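DUF1254 domain-containing protein (Vibrio parahaemolyticus, PDB 3U07) is of unknown function, a probable exported protein that combines DUF1254 and DUF1214 family regions in a single chain. Local coordinates at residues G117-A122 against D296-G301. The protein carries 2 engineered substitutions. Numbering follows the deposited sequence.
Sequences GHYTNA and DIFAEG
Phe298 holds CG anti to its backbone N (chi1 178°), Tyr119 turns CG anti to its own carbonyl carbon (chi1 -72°), and the two side chains cross at about a right angle. The tip of the phenylalanine enters over one face of the tyrosine ring, with Phe298 CZ 3.5 Å above the plane and over the centre. Phe298 CE1 lies 3.3 Å from Tyr119 CE2. The ring planes are inclined by 31° and the centroids are 4.5 Å apart, an oblique aromatic pair. The same tip also meets backbone oxygens of the turn before strand 120-125. Gly117 O lies in the plane of the phenylalanine ring, at its edge, 3.3 Å from Phe298 CE2. His118 O approaches obliquely, 3.5 Å from Phe298 CZ. Further along helix 295-305, Gly301 O lies 4.0 Å from His118 CE1, a looser contact. His118 NE2 hydrogen-bonds to Trp307 N, just beyond that helix. Arg295 joins the aromatic pair from the helix start: its NH1 bonds to Tyr119 OH, and its charge makes a cation-pi contact with Phe298. Asp115 OD1 accepts from the backbone N of both Gly117 and Tyr119, which probably steadies the turn. The contact thus joins the turn of the beta hairpin 109-115/120-125 to helix 295-305. It is buried and mainly aromatic, and the slightly positive edge hydrogens of Phe298 probably favour Gly117 O.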
ATOM      1  N   GLY A 117      11.901   1.626  -4.508  1.00 18.19           N
ATOM      2  CA  GLY A 117      11.641   1.734  -5.932  1.00 20.47           C
ATOM      3  C   GLY A 117      10.154   1.512  -6.153  1.00 24.19           C
ATOM      4  O   GLY A 117       9.672   1.426  -7.285  1.00 18.12           O
ATOM      5  N   HIS A 118       9.446   1.421  -5.027  1.00 20.62           N
ATOM      6  CA  HIS A 118       8.002   1.192  -4.935  1.00 18.00           C
ATOM      7  C   HIS A 118       7.557  -0.203  -5.371  1.00 22.59           C
ATOM      8  O   HIS A 118       6.501  -0.372  -5.981  1.00 16.51           O
ATOM      9  CB  HIS A 118       7.210   2.269  -5.694  1.00 16.99           C
ATOM     10  CG  HIS A 118       5.799   2.428  -5.201  1.00 18.71           C
ATOM     11  ND1 HIS A 118       4.710   1.926  -5.879  1.00 15.92           N
ATOM     12  CD2 HIS A 118       5.310   3.008  -4.079  1.00 21.36           C
ATOM     13  CE1 HIS A 118       3.609   2.190  -5.194  1.00 15.67           C
ATOM     14  NE2 HIS A 118       3.946   2.843  -4.098  1.00 17.41           N
ATOM     15  N   TYR A 119       8.383  -1.201  -5.054  1.00 18.10           N
ATOM     16  CA  TYR A 119       8.067  -2.598  -5.347  1.00 16.40           C
ATOM     17  C   TYR A 119       7.770  -3.310  -4.037  1.00 19.49           C
ATOM     18  O   TYR A 119       8.503  -3.145  -3.058  1.00 17.28           O
ATOM     19  CB  TYR A 119       9.242  -3.346  -5.983  1.00 13.97           C
ATOM     20  CG  TYR A 119       9.552  -2.980  -7.400  1.00 16.92           C
ATOM     21  CD1 TYR A 119      10.589  -2.101  -7.699  1.00 15.04           C
ATOM     22  CD2 TYR A 119       8.819  -3.524  -8.451  1.00 17.36           C
ATOM     23  CE1 TYR A 119      10.890  -1.772  -9.010  1.00 18.79           C
ATOM     24  CE2 TYR A 119       9.112  -3.202  -9.769  1.00 17.77           C
ATOM     25  CZ  TYR A 119      10.149  -2.325 -10.040  1.00 22.16           C
ATOM     26  OH  TYR A 119      10.444  -1.991 -11.339  1.00 19.79           O
ATOM     27  N   THR A 120       6.697  -4.091  -4.006  1.00 19.70           N
ATOM     28  CA  THR A 120       6.394  -4.861  -2.808  1.00 18.03           C
ATOM     29  C   THR A 120       7.441  -5.993  -2.818  1.00 18.41           C
ATOM     30  O   THR A 120       7.644  -6.640  -3.849  1.00 22.42           O
ATOM     31  CB  THR A 120       4.968  -5.456  -2.872  1.00 18.22           C
ATOM     32  OG1 THR A 120       4.011  -4.440  -2.532  1.00 16.06           O
ATOM     33  CG2 THR A 120       4.829  -6.631  -1.915  1.00 18.59           C
ATOM     34  N   ASN A 121       8.144  -6.197  -1.707  1.00 21.13           N
ATOM     35  CA  ASN A 121       9.141  -7.268  -1.666  1.00 15.97           C
ATOM     36  C   ASN A 121       8.811  -8.343  -0.641  1.00 21.17           C
ATOM     37  O   ASN A 121       9.552  -9.308  -0.473  1.00 19.59           O
ATOM     38  CB  ASN A 121      10.564  -6.717  -1.438  1.00 15.53           C
ATOM     39  CG  ASN A 121      10.673  -5.780  -0.238  1.00 19.54           C
ATOM     40  OD1 ASN A 121       9.828  -5.766   0.656  1.00 19.02           O
ATOM     41  ND2 ASN A 121      11.752  -5.003  -0.212  1.00 20.79           N
ATOM     42  N   ALA A 122       7.688  -8.174   0.044  1.00 22.54           N
ATOM     43  CA  ALA A 122       7.240  -9.170   1.001  1.00 22.88           C
ATOM     44  C   ALA A 122       5.788  -8.929   1.383  1.00 24.67           C
ATOM     45  O   ALA A 122       5.361  -7.789   1.586  1.00 18.25           O
ATOM     46  CB  ALA A 122       8.115  -9.162   2.243  1.00 22.84           C
ATOM     47  N   ASP A 296       5.935   4.067 -17.422  1.00 18.99           N
ATOM     48  CA  ASP A 296       4.846   5.007 -17.172  1.00 21.82           C
ATOM     49  C   ASP A 296       3.675   4.323 -16.479  1.00 22.90           C
ATOM     50  O   ASP A 296       3.042   4.913 -15.608  1.00 20.56           O
ATOM     51  CB  ASP A 296       4.396   5.733 -18.458  1.00 27.29           C
ATOM     52  CG  ASP A 296       4.037   4.792 -19.595  1.00 34.04           C
ATOM     53  OD1 ASP A 296       4.124   3.559 -19.437  1.00 34.35           O
ATOM     54  OD2 ASP A 296       3.661   5.308 -20.668  1.00 39.48           O
ATOM     55  N   ILE A 297       3.410   3.068 -16.827  1.00 26.63           N
ATOM     56  CA  ILE A 297       2.318   2.347 -16.183  1.00 23.94           C
ATOM     57  C   ILE A 297       2.714   2.006 -14.736  1.00 22.16           C
ATOM     58  O   ILE A 297       1.910   2.165 -13.815  1.00 21.81           O
ATOM     59  CB  ILE A 297       1.955   1.060 -16.968  1.00 28.86           C
ATOM     60  CG1 ILE A 297       1.556   1.437 -18.400  1.00 33.68           C
ATOM     61  CG2 ILE A 297       0.794   0.333 -16.276  1.00 26.42           C
ATOM     62  CD1 ILE A 297       1.267   0.262 -19.300  1.00 35.49           C
ATOM     63  N   PHE A 298       3.950   1.556 -14.526  1.00 18.25           N
ATOM     64  CA  PHE A 298       4.410   1.235 -13.175  1.00 16.99           C
ATOM     65  C   PHE A 298       4.301   2.493 -12.311  1.00 18.06           C
ATOM     66  O   PHE A 298       3.867   2.444 -11.154  1.00 17.54           O
ATOM     67  CB  PHE A 298       5.871   0.769 -13.202  1.00 19.67           C
ATOM     68  CG  PHE A 298       6.434   0.458 -11.840  1.00 22.23           C
ATOM     69  CD1 PHE A 298       6.134  -0.745 -11.205  1.00 19.13           C
ATOM     70  CD2 PHE A 298       7.254   1.376 -11.182  1.00 28.68           C
ATOM     71  CE1 PHE A 298       6.639  -1.029  -9.937  1.00 17.12           C
ATOM     72  CE2 PHE A 298       7.766   1.101  -9.909  1.00 28.20           C
ATOM     73  CZ  PHE A 298       7.455  -0.107  -9.287  1.00 18.12           C
ATOM     74  N   ALA A 299       4.696   3.622 -12.892  1.00 16.01           N
ATOM     75  CA  ALA A 299       4.653   4.911 -12.208  1.00 20.09           C
ATOM     76  C   ALA A 299       3.240   5.299 -11.763  1.00 22.93           C
ATOM     77  O   ALA A 299       3.073   5.974 -10.743  1.00 21.18           O
ATOM     78  CB  ALA A 299       5.229   6.001 -13.120  1.00 13.92           C
ATOM     79  N   GLU A 300       2.222   4.892 -12.520  1.00 23.07           N
ATOM     80  CA  GLU A 300       0.852   5.235 -12.135  1.00 26.21           C
ATOM     81  C   GLU A 300       0.489   4.549 -10.817  1.00 25.48           C
ATOM     82  O   GLU A 300      -0.447   4.961 -10.124  1.00 26.68           O
ATOM     83  CB  GLU A 300      -0.148   4.835 -13.233  1.00 29.72           C
ATOM     84  CG  GLU A 300      -0.053   5.645 -14.543  1.00 29.10           C
ATOM     85  CD  GLU A 300      -0.401   7.130 -14.379  1.00 29.83           C
ATOM     86  OE1 GLU A 300      -0.997   7.510 -13.350  1.00 26.24           O
ATOM     87  OE2 GLU A 300      -0.084   7.916 -15.296  1.00 24.54           O
ATOM     88  N   GLY A 301       1.230   3.500 -10.471  1.00 21.78           N
ATOM     89  CA  GLY A 301       0.969   2.805  -9.222  1.00 21.09           C
ATOM     90  C   GLY A 301       1.185   3.767  -8.071  1.00 25.02           C
ATOM     91  O   GLY A 301       0.424   3.780  -7.104  1.00 20.74           O
TER